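Local structure of HTH-type transcriptional regulator cbl (Escherichia coli K12, 2FYI) at residues W87-V93 with I161-Q167. The protein is a LysR-family transcriptional regulator that binds DNA and may act as an accessory regulator within the cys regulon, seen here as its cofactor-binding domain. Sequence-based numbering, arbitrary orientation.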
loop_
_atom_site.group_PDB
_atom_site.type_symbol
_atom_site.label_atom_id
_atom_site.label_comp_id
_atom_site.label_asym_id
_atom_site.label_seq_id
_atom_site.Cartn_x
_atom_site.Cartn_y
_atom_site.Cartn_z
ATOM N N TRP A 87 13.150 15.189 1.037
ATOM C CA TRP A 87 13.493 14.012 0.253
ATOM C C TRP A 87 13.201 14.171 -1.215
ATOM O O TRP A 87 12.383 15.013 -1.606
ATOM C CB TRP A 87 12.734 12.822 0.762
ATOM C CG TRP A 87 11.278 12.936 0.625
ATOM C CD1 TRP A 87 10.418 13.462 1.527
ATOM C CD2 TRP A 87 10.479 12.473 -0.477
ATOM N NE1 TRP A 87 9.122 13.353 1.070
ATOM C CE2 TRP A 87 9.133 12.746 -0.159
ATOM C CE3 TRP A 87 10.771 11.849 -1.702
ATOM C CZ2 TRP A 87 8.075 12.415 -1.023
ATOM C CZ3 TRP A 87 9.720 11.521 -2.555
ATOM C CH2 TRP A 87 8.390 11.811 -2.213
ATOM N N HIS A 88 13.874 13.347 -2.016
ATOM C CA HIS A 88 13.787 13.414 -3.469
ATOM C C HIS A 88 13.411 12.084 -4.063
ATOM O O HIS A 88 13.654 11.025 -3.475
ATOM C CB HIS A 88 15.144 13.740 -4.048
ATOM C CG HIS A 88 15.539 15.169 -3.909
ATOM N ND1 HIS A 88 15.301 16.100 -4.895
ATOM C CD2 HIS A 88 16.180 15.826 -2.917
ATOM C CE1 HIS A 88 15.766 17.275 -4.515
ATOM N NE2 HIS A 88 16.306 17.134 -3.321
ATOM N N HIS A 89 12.868 12.124 -5.270
ATOM C CA HIS A 89 12.638 10.884 -5.999
ATOM C C HIS A 89 13.920 10.385 -6.618
ATOM O O HIS A 89 14.792 11.165 -7.027
ATOM C CB HIS A 89 11.638 11.091 -7.109
ATOM C CG HIS A 89 10.263 11.397 -6.627
ATOM N ND1 HIS A 89 9.713 12.657 -6.708
ATOM C CD2 HIS A 89 9.329 10.609 -6.052
ATOM C CE1 HIS A 89 8.495 12.632 -6.203
ATOM N NE2 HIS A 89 8.235 11.398 -5.804
ATOM N N SER A 90 14.046 9.079 -6.719
ATOM C CA SER A 90 15.099 8.586 -7.557
ATOM C C SER A 90 14.584 7.564 -8.585
ATOM O O SER A 90 13.403 7.215 -8.605
ATOM C CB SER A 90 16.316 8.143 -6.743
ATOM O OG SER A 90 16.078 6.953 -6.032
ATOM N N LEU A 91 15.453 7.148 -9.497
ATOM C CA LEU A 91 14.998 6.368 -10.642
ATOM C C LEU A 91 15.400 4.936 -10.403
ATOM O O LEU A 91 16.568 4.651 -10.156
ATOM C CB LEU A 91 15.605 6.922 -11.938
ATOM C CG LEU A 91 15.109 6.314 -13.253
ATOM C CD1 LEU A 91 13.630 6.473 -13.377
ATOM C CD2 LEU A 91 15.761 6.951 -14.435
ATOM N N LEU A 92 14.427 4.033 -10.437
ATOM C CA LEU A 92 14.700 2.603 -10.187
ATOM C C LEU A 92 14.658 1.773 -11.478
ATOM O O LEU A 92 13.637 1.705 -12.143
ATOM C CB LEU A 92 13.705 2.054 -9.161
ATOM C CG LEU A 92 13.846 0.607 -8.676
ATOM C CD1 LEU A 92 15.131 0.434 -7.929
ATOM C CD2 LEU A 92 12.667 0.206 -7.791
ATOM N N VAL A 93 15.763 1.156 -11.852
ATOM C CA VAL A 93 15.805 0.438 -13.137
ATOM C C VAL A 93 16.480 -0.910 -13.017
ATOM O O VAL A 93 17.261 -1.121 -12.110
ATOM C CB VAL A 93 16.590 1.201 -14.214
ATOM C CG1 VAL A 93 15.928 2.523 -14.482
ATOM C CG2 VAL A 93 18.030 1.400 -13.796
ATOM N N ILE A 161 10.154 1.530 -16.069
ATOM C CA ILE A 161 11.064 2.007 -15.030
ATOM C C ILE A 161 10.301 2.755 -13.923
ATOM O O ILE A 161 9.138 3.142 -14.105
ATOM C CB ILE A 161 12.118 2.946 -15.612
ATOM C CG1 ILE A 161 11.440 4.205 -16.150
ATOM C CG2 ILE A 161 12.904 2.247 -16.682
ATOM C CD1 ILE A 161 12.256 4.997 -17.090
ATOM N N GLY A 162 10.935 2.972 -12.780
ATOM C CA GLY A 162 10.196 3.516 -11.650
ATOM C C GLY A 162 10.743 4.820 -11.132
ATOM O O GLY A 162 11.965 5.030 -11.089
ATOM N N LEU A 163 9.843 5.717 -10.749
ATOM C CA LEU A 163 10.236 6.874 -9.952
ATOM C C LEU A 163 9.787 6.617 -8.527
ATOM O O LEU A 163 8.590 6.488 -8.274
ATOM C CB LEU A 163 9.622 8.147 -10.512
ATOM C CG LEU A 163 10.423 8.586 -11.748
ATOM C CD1 LEU A 163 9.716 9.634 -12.527
ATOM C CD2 LEU A 163 11.779 9.103 -11.352
ATOM N N VAL A 164 10.736 6.465 -7.610
ATOM C CA VAL A 164 10.411 6.167 -6.214
ATOM C C VAL A 164 11.101 7.121 -5.261
ATOM O O VAL A 164 12.198 7.580 -5.528
ATOM C CB VAL A 164 10.827 4.750 -5.815
ATOM C CG1 VAL A 164 10.068 3.764 -6.590
ATOM C CG2 VAL A 164 12.298 4.542 -6.063
ATOM N N ALA A 165 10.437 7.413 -4.150
ATOM C CA ALA A 165 11.046 8.091 -3.009
ATOM C C ALA A 165 12.429 7.498 -2.704
ATOM O O ALA A 165 12.556 6.295 -2.607
ATOM C CB ALA A 165 10.134 7.923 -1.814
ATOM N N GLU A 166 13.458 8.321 -2.529
ATOM C CA GLU A 166 14.802 7.761 -2.344
ATOM C C GLU A 166 14.938 6.861 -1.097
ATOM O O GLU A 166 15.730 5.919 -1.071
ATOM C CB GLU A 166 15.856 8.868 -2.324
ATOM C CG GLU A 166 15.625 9.893 -1.199
ATOM C CD GLU A 166 16.712 10.986 -1.076
ATOM O OE1 GLU A 166 16.389 12.086 -0.575
ATOM O OE2 GLU A 166 17.874 10.750 -1.466
ATOM N N GLN A 167 14.154 7.148 -0.071
ATOM C CA GLN A 167 14.224 6.456 1.224
ATOM C C GLN A 167 13.710 5.010 1.225
ATOM O O GLN A 167 13.887 4.291 2.198
ATOM C CB GLN A 167 13.372 7.286 2.119
ATOM C CG GLN A 167 13.151 8.496 1.288
ATOM C CD GLN A 167 11.808 9.086 1.437
ATOM O OE1 GLN A 167 11.031 8.725 2.308
ATOM N NE2 GLN A 167 11.530 10.047 0.617
#
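Start at Gly162, the flat spot in this antiparallel ladder. Leu92 forms a hydrogen-bonded pair with it (Leu92 N to Gly162 O 2.7 Å, Gly162 N to Leu92 O 3.1 Å). Gly162 leaves a hollow beside Leu92; Val164 CG2 is the neighbouring bump, 4.2 Å from Leu92 CB. Ser90 and Val164 share that face, and Arg179 of strand 177-180 touches both. On the other face Leu91 fills the gap between two bumps: its CD1 sits 3.8 Å from Leu163 CD2 and 4.2 Å from Ile161 CG1. Leu115 of strand 115-118 touches both partners. Just beyond the last bridge, Val93 CG1 packs 3.7 Å from Ile161 CG2.

Ser90 and Val164 are the second hydrogen-bonded pair (Ser90 N to Val164 O 2.7 Å, Val164 N to Ser90 O 2.9 Å). Past His89 and Ala165, whose side chains diverge, the partner turns into a 3-10 segment, yet pairing persists: Glu166 N donates to His88 O (2.9 Å), and the Glu166 carboxylate takes over as acceptor, OE1 lying 3.2 Å from His88 N. Its OE2 makes a salt bridge to Arg183. Trp87 CZ3 rests on Ala165 CB at 3.7 Å.

Strand 161-165 thus joins 79-94 to 115-118 within one lobe of the periplasmic-binding-protein-like fold. Backbone bonds fix the register, aliphatic side chains pack the Leu91 and Leu163 face, Ser90 makes the other mixed, and a carboxylate replaces a main-chain carbonyl where the strand ends.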